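Local coordinates for chitinase (Paenibacillus sp. FPU-7, PDB 5GZT), which probably hydrolyses internal beta-1,4 linkages between N-acetylglucosamine units in chitin and chitodextrins, at residues Lys1073-Tyr1078 with Tyr1090-Ser1095; Ala1020-Gly1025 with Met1112-Ser1117. All coordinates share one frame; numbering follows the deposited sequence.

Interaction 1 (Lys1073-Tyr1078 with Tyr1090-Ser1095)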
ATOM      1  N   LYS B1073     -13.306  17.330  20.559  1.00 26.34           N
ATOM      2  CA  LYS B1073     -14.042  17.879  21.671  1.00 25.09           C
ATOM      3  C   LYS B1073     -13.779  19.374  21.829  1.00 26.03           C
ATOM      4  O   LYS B1073     -13.473  19.879  22.907  1.00 26.37           O
ATOM      5  CB  LYS B1073     -13.735  17.094  22.979  1.00 25.56           C
ATOM      6  CG  LYS B1073     -13.964  15.591  22.894  1.00 28.96           C
ATOM      7  CD  LYS B1073     -15.449  15.301  22.590  1.00 33.03           C
ATOM      8  CE  LYS B1073     -15.780  13.778  22.445  1.00 33.34           C
ATOM      9  NZ  LYS B1073     -17.227  13.666  22.784  1.00 39.87           N
ATOM     10  N   ALA B1074     -13.946  20.075  20.739  1.00 24.94           N
ATOM     11  CA  ALA B1074     -13.634  21.477  20.664  1.00 26.06           C
ATOM     12  C   ALA B1074     -14.724  22.228  19.962  1.00 26.92           C
ATOM     13  O   ALA B1074     -15.146  21.799  18.860  1.00 27.07           O
ATOM     14  CB  ALA B1074     -12.316  21.679  19.898  1.00 21.80           C
ATOM     15  N   PRO B1075     -15.113  23.386  20.521  1.00 29.62           N
ATOM     16  CA  PRO B1075     -16.016  24.276  19.830  1.00 27.85           C
ATOM     17  C   PRO B1075     -15.330  25.267  18.895  1.00 30.96           C
ATOM     18  O   PRO B1075     -14.102  25.563  19.004  1.00 29.91           O
ATOM     19  CB  PRO B1075     -16.643  25.034  20.969  1.00 28.70           C
ATOM     20  CG  PRO B1075     -15.456  25.227  21.914  1.00 29.25           C
ATOM     21  CD  PRO B1075     -14.706  23.951  21.825  1.00 27.65           C
ATOM     22  N   TYR B1076     -16.132  25.759  17.946  1.00 30.96           N
ATOM     23  CA  TYR B1076     -15.735  26.822  17.066  1.00 32.24           C
ATOM     24  C   TYR B1076     -16.950  27.587  16.603  1.00 38.11           C
ATOM     25  O   TYR B1076     -18.066  27.090  16.671  1.00 41.58           O
ATOM     26  CB  TYR B1076     -14.916  26.365  15.871  1.00 30.06           C
ATOM     27  CG  TYR B1076     -15.504  25.298  14.944  1.00 32.74           C
ATOM     28  CD1 TYR B1076     -15.562  23.967  15.321  1.00 36.41           C
ATOM     29  CD2 TYR B1076     -15.957  25.615  13.669  1.00 33.87           C
ATOM     30  CE1 TYR B1076     -16.066  22.983  14.452  1.00 33.98           C
ATOM     31  CE2 TYR B1076     -16.445  24.650  12.798  1.00 36.25           C
ATOM     32  CZ  TYR B1076     -16.508  23.330  13.202  1.00 33.78           C
ATOM     33  OH  TYR B1076     -16.997  22.377  12.374  1.00 38.11           O
ATOM     34  N   LEU B1077     -16.709  28.811  16.160  1.00 37.79           N
ATOM     35  CA  LEU B1077     -17.747  29.715  15.687  1.00 38.72           C
ATOM     36  C   LEU B1077     -17.435  29.954  14.226  1.00 40.31           C
ATOM     37  O   LEU B1077     -16.262  30.063  13.892  1.00 39.41           O
ATOM     38  CB  LEU B1077     -17.708  31.046  16.433  1.00 36.96           C
ATOM     39  CG  LEU B1077     -18.563  31.290  17.670  1.00 37.93           C
ATOM     40  CD1 LEU B1077     -19.018  30.082  18.423  1.00 35.66           C
ATOM     41  CD2 LEU B1077     -17.923  32.317  18.599  1.00 39.42           C
ATOM     42  N   TYR B1078     -18.482  30.037  13.383  1.00 40.40           N
ATOM     43  CA  TYR B1078     -18.348  30.537  12.006  1.00 41.33           C
ATOM     44  C   TYR B1078     -19.443  31.593  11.736  1.00 41.77           C
ATOM     45  O   TYR B1078     -20.595  31.535  12.267  1.00 36.39           O
ATOM     46  CB  TYR B1078     -18.367  29.393  10.975  1.00 42.25           C
ATOM     47  CG  TYR B1078     -17.970  29.848   9.569  1.00 43.24           C
ATOM     48  CD1 TYR B1078     -16.676  30.242   9.298  1.00 37.10           C
ATOM     49  CD2 TYR B1078     -18.914  29.914   8.516  1.00 47.24           C
ATOM     50  CE1 TYR B1078     -16.305  30.714   8.064  1.00 41.14           C
ATOM     51  CE2 TYR B1078     -18.530  30.370   7.238  1.00 40.86           C
ATOM     52  CZ  TYR B1078     -17.230  30.774   7.018  1.00 42.40           C
ATOM     53  OH  TYR B1078     -16.768  31.204   5.784  1.00 36.59           O
ATOM     54  N   TYR B1090     -11.795  28.414  20.385  1.00 27.01           N
ATOM     55  CA  TYR B1090     -11.827  28.836  21.774  1.00 26.63           C
ATOM     56  C   TYR B1090     -12.122  27.649  22.684  1.00 26.16           C
ATOM     57  O   TYR B1090     -12.419  26.544  22.135  1.00 23.93           O
ATOM     58  CB  TYR B1090     -12.855  29.981  21.964  1.00 28.14           C
ATOM     59  CG  TYR B1090     -14.294  29.613  21.743  1.00 27.30           C
ATOM     60  CD1 TYR B1090     -14.787  29.307  20.456  1.00 27.16           C
ATOM     61  CD2 TYR B1090     -15.178  29.583  22.786  1.00 27.88           C
ATOM     62  CE1 TYR B1090     -16.111  28.938  20.263  1.00 27.52           C
ATOM     63  CE2 TYR B1090     -16.535  29.257  22.600  1.00 29.54           C
ATOM     64  CZ  TYR B1090     -17.004  28.931  21.343  1.00 32.35           C
ATOM     65  OH  TYR B1090     -18.340  28.567  21.208  1.00 27.68           O
ATOM     66  N   ASP B1091     -12.047  27.840  24.029  1.00 24.65           N
ATOM     67  CA  ASP B1091     -12.588  26.879  24.994  1.00 24.03           C
ATOM     68  C   ASP B1091     -13.903  27.377  25.482  1.00 25.44           C
ATOM     69  O   ASP B1091     -13.993  28.537  25.782  1.00 27.00           O
ATOM     70  CB  ASP B1091     -11.699  26.684  26.289  1.00 26.01           C
ATOM     71  CG  ASP B1091     -10.641  25.584  26.145  1.00 27.34           C
ATOM     72  OD1 ASP B1091     -10.960  24.541  25.511  1.00 22.46           O
ATOM     73  OD2 ASP B1091      -9.454  25.842  26.553  1.00 24.73           O
ATOM     74  N   ASP B1092     -14.857  26.471  25.727  1.00 25.99           N
ATOM     75  CA  ASP B1092     -16.137  26.832  26.386  1.00 28.12           C
ATOM     76  C   ASP B1092     -16.462  25.920  27.517  1.00 26.75           C
ATOM     77  O   ASP B1092     -15.578  25.135  27.946  1.00 25.90           O
ATOM     78  CB  ASP B1092     -17.303  26.932  25.364  1.00 28.56           C
ATOM     79  CG  ASP B1092     -17.814  25.561  24.876  1.00 34.16           C
ATOM     80  OD1 ASP B1092     -17.222  24.505  25.245  1.00 28.87           O
ATOM     81  OD2 ASP B1092     -18.791  25.586  24.076  1.00 32.20           O
ATOM     82  N   GLU B1093     -17.689  25.980  28.036  1.00 24.90           N
ATOM     83  CA  GLU B1093     -18.001  25.133  29.158  1.00 28.64           C
ATOM     84  C   GLU B1093     -17.897  23.643  28.874  1.00 28.78           C
ATOM     85  O   GLU B1093     -17.563  22.865  29.775  1.00 28.84           O
ATOM     86  CB  GLU B1093     -19.377  25.409  29.751  1.00 32.27           C
ATOM     87  CG  GLU B1093     -19.552  26.768  30.378  1.00 38.95           C
ATOM     88  CD  GLU B1093     -21.005  27.198  30.250  1.00 40.68           C
ATOM     89  OE1 GLU B1093     -21.346  27.637  29.162  1.00 39.18           O
ATOM     90  OE2 GLU B1093     -21.778  27.034  31.186  1.00 39.06           O
ATOM     91  N   GLU B1094     -18.173  23.241  27.649  1.00 28.27           N
ATOM     92  CA  GLU B1094     -18.157  21.849  27.288  1.00 27.26           C
ATOM     93  C   GLU B1094     -16.704  21.387  27.131  1.00 25.62           C
ATOM     94  O   GLU B1094     -16.309  20.299  27.587  1.00 24.03           O
ATOM     95  CB  GLU B1094     -18.911  21.613  25.934  1.00 28.78           C
ATOM     96  CG  GLU B1094     -19.627  20.255  25.944  1.00 33.39           C
ATOM     97  CD  GLU B1094     -20.219  19.794  24.614  1.00 34.07           C
ATOM     98  OE1 GLU B1094     -20.372  20.623  23.692  1.00 37.06           O
ATOM     99  OE2 GLU B1094     -20.436  18.558  24.466  1.00 33.60           O
ATOM    100  N   SER B1095     -15.909  22.140  26.399  1.00 23.16           N
ATOM    101  CA  SER B1095     -14.532  21.713  26.207  1.00 25.11           C
ATOM    102  C   SER B1095     -13.763  21.703  27.544  1.00 23.32           C
ATOM    103  O   SER B1095     -12.948  20.825  27.759  1.00 21.89           O
ATOM    104  CB  SER B1095     -13.808  22.509  25.167  1.00 24.28           C
ATOM    105  OG  SER B1095     -13.600  23.844  25.576  1.00 26.83           O
TER
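The Y1090 ring carries P1075 over one face and meets the backbone of Y1076 at its edge, where Y1076 C lies in the ring plane. P1075 CG sits over the ring centre, 4.1 Å from the centroid and 11° off the normal, a CH-pi contact. The L1077 side chain crosses that of Y1090 at about a right angle, and its CD1 lies 3.6 Å from Y1090 CE1. The contact joins strand 1074-1079 of a small antiparallel sheet to the start of helix 1093-1106, which opens with a capping box. The sheet is consistent with the insertion domain that many family 18 chitinases carry between the last two barrel strands. No hydrogen bond crosses between the segments.

D1092 is the N-cap. Its OD1 accepts from S1095 N at 2.9 Å, nearly straight, with an N-H...O angle of 170°, and more weakly from E1094 N. The other half of the box is S1095 OG, which accepts from D1092 N at 2.9 Å. D1092 OD2 makes a salt bridge with R1066. The D1092 carboxylate also packs on the proline, with CG 3.8 Å from P1075 CG. An alanine here would probably leave the N-H groups of E1094 and S1095 without their cap and R1066 without one of its charged partners. D1091 pairs with K1099 through OD2. The hydroxyl of S1095 stands between backbone N and carbonyl carbon (chi1 68°), and from there S1095 OG donates to D1091 OD1 at 2.7 Å, on the anti side of that carboxylate.

Interaction 2 (Ala1020-Gly1025 with Met1112-Ser1117)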
ATOM      1  N   ALA B1020      -7.969  27.911  28.212  1.00 24.72           N
ATOM      2  CA  ALA B1020      -7.780  29.314  27.800  1.00 26.33           C
ATOM      3  C   ALA B1020      -9.148  29.983  27.816  1.00 27.94           C
ATOM      4  O   ALA B1020     -10.082  29.519  27.130  1.00 29.35           O
ATOM      5  CB  ALA B1020      -7.251  29.357  26.405  1.00 27.33           C
ATOM      6  N   PHE B1021      -9.254  31.111  28.498  1.00 24.87           N
ATOM      7  CA  PHE B1021     -10.515  31.868  28.535  1.00 22.99           C
ATOM      8  C   PHE B1021     -10.558  32.975  27.439  1.00 22.27           C
ATOM      9  O   PHE B1021     -11.163  34.034  27.627  1.00 24.47           O
ATOM     10  CB  PHE B1021     -10.717  32.483  29.891  1.00 18.76           C
ATOM     11  CG  PHE B1021     -11.084  31.510  30.990  1.00 20.13           C
ATOM     12  CD1 PHE B1021     -11.045  30.113  30.840  1.00 19.77           C
ATOM     13  CD2 PHE B1021     -11.446  32.014  32.221  1.00 18.51           C
ATOM     14  CE1 PHE B1021     -11.345  29.289  31.916  1.00 18.93           C
ATOM     15  CE2 PHE B1021     -11.787  31.176  33.278  1.00 20.60           C
ATOM     16  CZ  PHE B1021     -11.746  29.816  33.109  1.00 19.03           C
ATOM     17  N   TYR B1022      -9.869  32.748  26.344  1.00 24.01           N
ATOM     18  CA  TYR B1022      -9.842  33.683  25.232  1.00 26.72           C
ATOM     19  C   TYR B1022      -9.790  32.864  23.977  1.00 27.16           C
ATOM     20  O   TYR B1022      -9.346  31.686  23.987  1.00 30.75           O
ATOM     21  CB  TYR B1022      -8.630  34.648  25.266  1.00 23.68           C
ATOM     22  CG  TYR B1022      -7.267  33.956  25.229  1.00 26.71           C
ATOM     23  CD1 TYR B1022      -6.636  33.494  26.426  1.00 30.20           C
ATOM     24  CD2 TYR B1022      -6.606  33.751  24.043  1.00 28.20           C
ATOM     25  CE1 TYR B1022      -5.402  32.841  26.407  1.00 28.65           C
ATOM     26  CE2 TYR B1022      -5.367  33.095  24.017  1.00 33.50           C
ATOM     27  CZ  TYR B1022      -4.777  32.642  25.203  1.00 32.74           C
ATOM     28  OH  TYR B1022      -3.559  32.013  25.103  1.00 38.25           O
ATOM     29  N   ALA B1023     -10.107  33.535  22.865  1.00 29.75           N
ATOM     30  CA  ALA B1023     -10.093  32.919  21.542  1.00 26.60           C
ATOM     31  C   ALA B1023      -8.988  33.349  20.640  1.00 26.80           C
ATOM     32  O   ALA B1023      -8.313  34.342  20.856  1.00 31.42           O
ATOM     33  CB  ALA B1023     -11.413  33.210  20.860  1.00 27.37           C
ATOM     34  N   ARG B1024      -8.821  32.582  19.584  1.00 25.80           N
ATOM     35  CA  ARG B1024      -8.043  32.993  18.399  1.00 26.31           C
ATOM     36  C   ARG B1024      -8.912  32.730  17.191  1.00 30.39           C
ATOM     37  O   ARG B1024      -9.980  32.158  17.315  1.00 35.20           O
ATOM     38  CB  ARG B1024      -6.714  32.261  18.302  1.00 27.89           C
ATOM     39  CG  ARG B1024      -5.744  32.673  19.418  1.00 29.46           C
ATOM     40  CD  ARG B1024      -4.407  31.946  19.289  1.00 33.53           C
ATOM     41  NE  ARG B1024      -3.549  32.337  20.398  1.00 33.53           N
ATOM     42  CZ  ARG B1024      -2.918  33.518  20.504  1.00 38.66           C
ATOM     43  NH1 ARG B1024      -2.921  34.417  19.520  1.00 35.15           N
ATOM     44  NH2 ARG B1024      -2.229  33.791  21.600  1.00 34.45           N
ATOM     45  N   GLY B1025      -8.518  33.225  16.034  1.00 35.56           N
ATOM     46  CA  GLY B1025      -9.445  33.198  14.888  1.00 35.23           C
ATOM     47  C   GLY B1025      -8.825  33.686  13.587  1.00 39.07           C
ATOM     48  O   GLY B1025      -7.658  34.057  13.581  1.00 31.61           O
ATOM     49  N   MET B1112      -5.566  24.075  35.119  1.00 14.12           N
ATOM     50  CA  MET B1112      -5.220  25.407  35.242  1.00 17.72           C
ATOM     51  C   MET B1112      -5.916  26.196  34.161  1.00 18.72           C
ATOM     52  O   MET B1112      -6.200  25.655  33.052  1.00 17.92           O
ATOM     53  CB  MET B1112      -3.727  25.403  34.951  1.00 23.12           C
ATOM     54  CG  MET B1112      -3.087  26.612  34.508  1.00 26.92           C
ATOM     55  SD  MET B1112      -3.051  27.206  32.846  1.00 21.76           S
ATOM     56  CE  MET B1112      -1.780  26.411  31.912  1.00 24.47           C
ATOM     57  N   PHE B1113      -6.141  27.489  34.375  1.00 17.77           N
ATOM     58  CA  PHE B1113      -6.584  28.289  33.255  1.00 18.77           C
ATOM     59  C   PHE B1113      -5.990  29.692  33.284  1.00 19.19           C
ATOM     60  O   PHE B1113      -5.657  30.171  34.353  1.00 16.36           O
ATOM     61  CB  PHE B1113      -8.126  28.384  33.224  1.00 16.84           C
ATOM     62  CG  PHE B1113      -8.691  28.983  34.471  1.00 16.96           C
ATOM     63  CD1 PHE B1113      -8.997  28.213  35.553  1.00 17.62           C
ATOM     64  CD2 PHE B1113      -8.879  30.342  34.572  1.00 18.91           C
ATOM     65  CE1 PHE B1113      -9.452  28.787  36.727  1.00 19.77           C
ATOM     66  CE2 PHE B1113      -9.338  30.913  35.758  1.00 16.39           C
ATOM     67  CZ  PHE B1113      -9.628  30.158  36.816  1.00 18.20           C
ATOM     68  N   TRP B1114      -5.912  30.282  32.094  1.00 16.63           N
ATOM     69  CA  TRP B1114      -5.548  31.660  31.872  1.00 19.34           C
ATOM     70  C   TRP B1114      -6.753  32.384  31.230  1.00 21.14           C
ATOM     71  O   TRP B1114      -7.136  31.970  30.125  1.00 22.55           O
ATOM     72  CB  TRP B1114      -4.354  31.727  30.942  1.00 19.70           C
ATOM     73  CG  TRP B1114      -3.926  33.122  30.628  1.00 21.55           C
ATOM     74  CD1 TRP B1114      -4.593  34.025  29.794  1.00 25.65           C
ATOM     75  CD2 TRP B1114      -2.814  33.856  31.186  1.00 24.00           C
ATOM     76  NE1 TRP B1114      -3.963  35.253  29.825  1.00 27.95           N
ATOM     77  CE2 TRP B1114      -2.853  35.168  30.626  1.00 24.50           C
ATOM     78  CE3 TRP B1114      -1.758  33.517  32.047  1.00 26.04           C
ATOM     79  CZ2 TRP B1114      -1.919  36.110  30.906  1.00 24.52           C
ATOM     80  CZ3 TRP B1114      -0.817  34.498  32.380  1.00 24.75           C
ATOM     81  CH2 TRP B1114      -0.890  35.758  31.794  1.00 29.11           C
ATOM     82  N   ASP B1115      -7.323  33.436  31.822  1.00 20.26           N
ATOM     83  CA  ASP B1115      -7.074  33.933  33.156  1.00 22.11           C
ATOM     84  C   ASP B1115      -8.379  34.338  33.761  1.00 23.03           C
ATOM     85  O   ASP B1115      -9.429  34.344  33.061  1.00 25.04           O
ATOM     86  CB  ASP B1115      -5.973  34.992  33.278  1.00 21.73           C
ATOM     87  CG  ASP B1115      -6.418  36.446  32.953  1.00 26.45           C
ATOM     88  OD1 ASP B1115      -7.616  36.825  33.102  1.00 23.77           O
ATOM     89  OD2 ASP B1115      -5.471  37.194  32.578  1.00 23.34           O
ATOM     90  N   TYR B1116      -8.335  34.578  35.059  1.00 22.51           N
ATOM     91  CA  TYR B1116      -9.538  34.775  35.848  1.00 25.13           C
ATOM     92  C   TYR B1116     -10.397  35.968  35.325  1.00 27.44           C
ATOM     93  O   TYR B1116     -11.605  35.927  35.443  1.00 29.76           O
ATOM     94  CB  TYR B1116      -9.216  35.027  37.302  1.00 22.66           C
ATOM     95  CG  TYR B1116     -10.328  34.555  38.212  1.00 25.78           C
ATOM     96  CD1 TYR B1116     -11.485  35.337  38.457  1.00 27.62           C
ATOM     97  CD2 TYR B1116     -10.274  33.309  38.766  1.00 25.68           C
ATOM     98  CE1 TYR B1116     -12.530  34.858  39.286  1.00 28.56           C
ATOM     99  CE2 TYR B1116     -11.282  32.837  39.552  1.00 25.81           C
ATOM    100  CZ  TYR B1116     -12.431  33.589  39.794  1.00 29.52           C
ATOM    101  OH  TYR B1116     -13.361  33.023  40.626  1.00 31.69           O
ATOM    102  N   SER B1117      -9.754  37.009  34.771  1.00 26.64           N
ATOM    103  CA  SER B1117     -10.454  38.246  34.396  1.00 26.41           C
ATOM    104  C   SER B1117     -11.291  38.065  33.120  1.00 32.54           C
ATOM    105  O   SER B1117     -12.133  38.930  32.817  1.00 28.69           O
ATOM    106  CB  SER B1117      -9.449  39.361  34.186  1.00 24.26           C
ATOM    107  OG  SER B1117      -8.672  39.108  33.001  1.00 24.07           O
TER
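A1020 and W1114 form a parallel beta bridge at the ends of strands 1015-1020 and 1110-1114, the last two strands of a family 18 TIM barrel. Their CA atoms are 5.2 Å apart. Past the bridge, F1021 N donates to W1114 O at 2.8 Å, with an N-H...O angle of 171°. This carbonyl also takes a CA-H contact from A1020.

F1021 and F1113 meet on the side of the barrel wall facing helix 1123-1133. Their planes are within 6° of parallel but displaced, so that only the rim of one ring lies over the rim of the other. F1021 CZ comes over the rim of the F1113 ring, 3.3 Å from F1113 CD2, and the packing is tight. Farther round the F1021 ring, CD2 lies 3.2 Å from D1115 O.

On the other side, Y1022 and W1114 turn their planes at nearly a right angle. Y1022 CE1 touches W1114 CD1 at 3.7 Å. W1114 CG is anti to the backbone N (chi1 179°), which swings the indole out beside Y1022, and the second torsion turns CD1 to it. Y1022 OH is hydrogen-bonded to D971. The peptide bond between W1114 and D1115 is cis. A tryptophan at the end of the last barrel strand, followed by a cis bond, is consistent with the one that floors the sugar-binding cleft in family 18 chitinases; no sugar is bound here.

D1115 makes an Asx turn: its OD1 accepts from S1117 N and also from S1117 OG, the latter through the syn lone pair.

L1124 packs on F1021, and L1125 and I1128 on F1113, all from helix 1123-1133. Strand 765-771 flanks the contact, with L766 against F1113 and Y769 against the W1114 rings.

The centres of interactions 1 and 2 are about 12 Å apart in the second family 18 domain. Interaction 1 is nested in the chain between the two halves of interaction 2: 1020-1025, 1073-1078, 1090-1095, then 1112-1117. Segment 1020-1025 leaves the barrel and runs into strand 1024-1026, which shares a small antiparallel sheet with strand 1074-1079. Helix 1093-1106 then leads back to barrel strand 1110-1114. The contacts touch directly. D1091 OD2 probably accepts a hydrogen bond from A1020 N at 3.0 Å, and Y1090 CB packs on A1023 CB at 3.7 Å. The residues just before the helix are thus tied to the end of barrel strand 1015-1020, where the probable insertion departs.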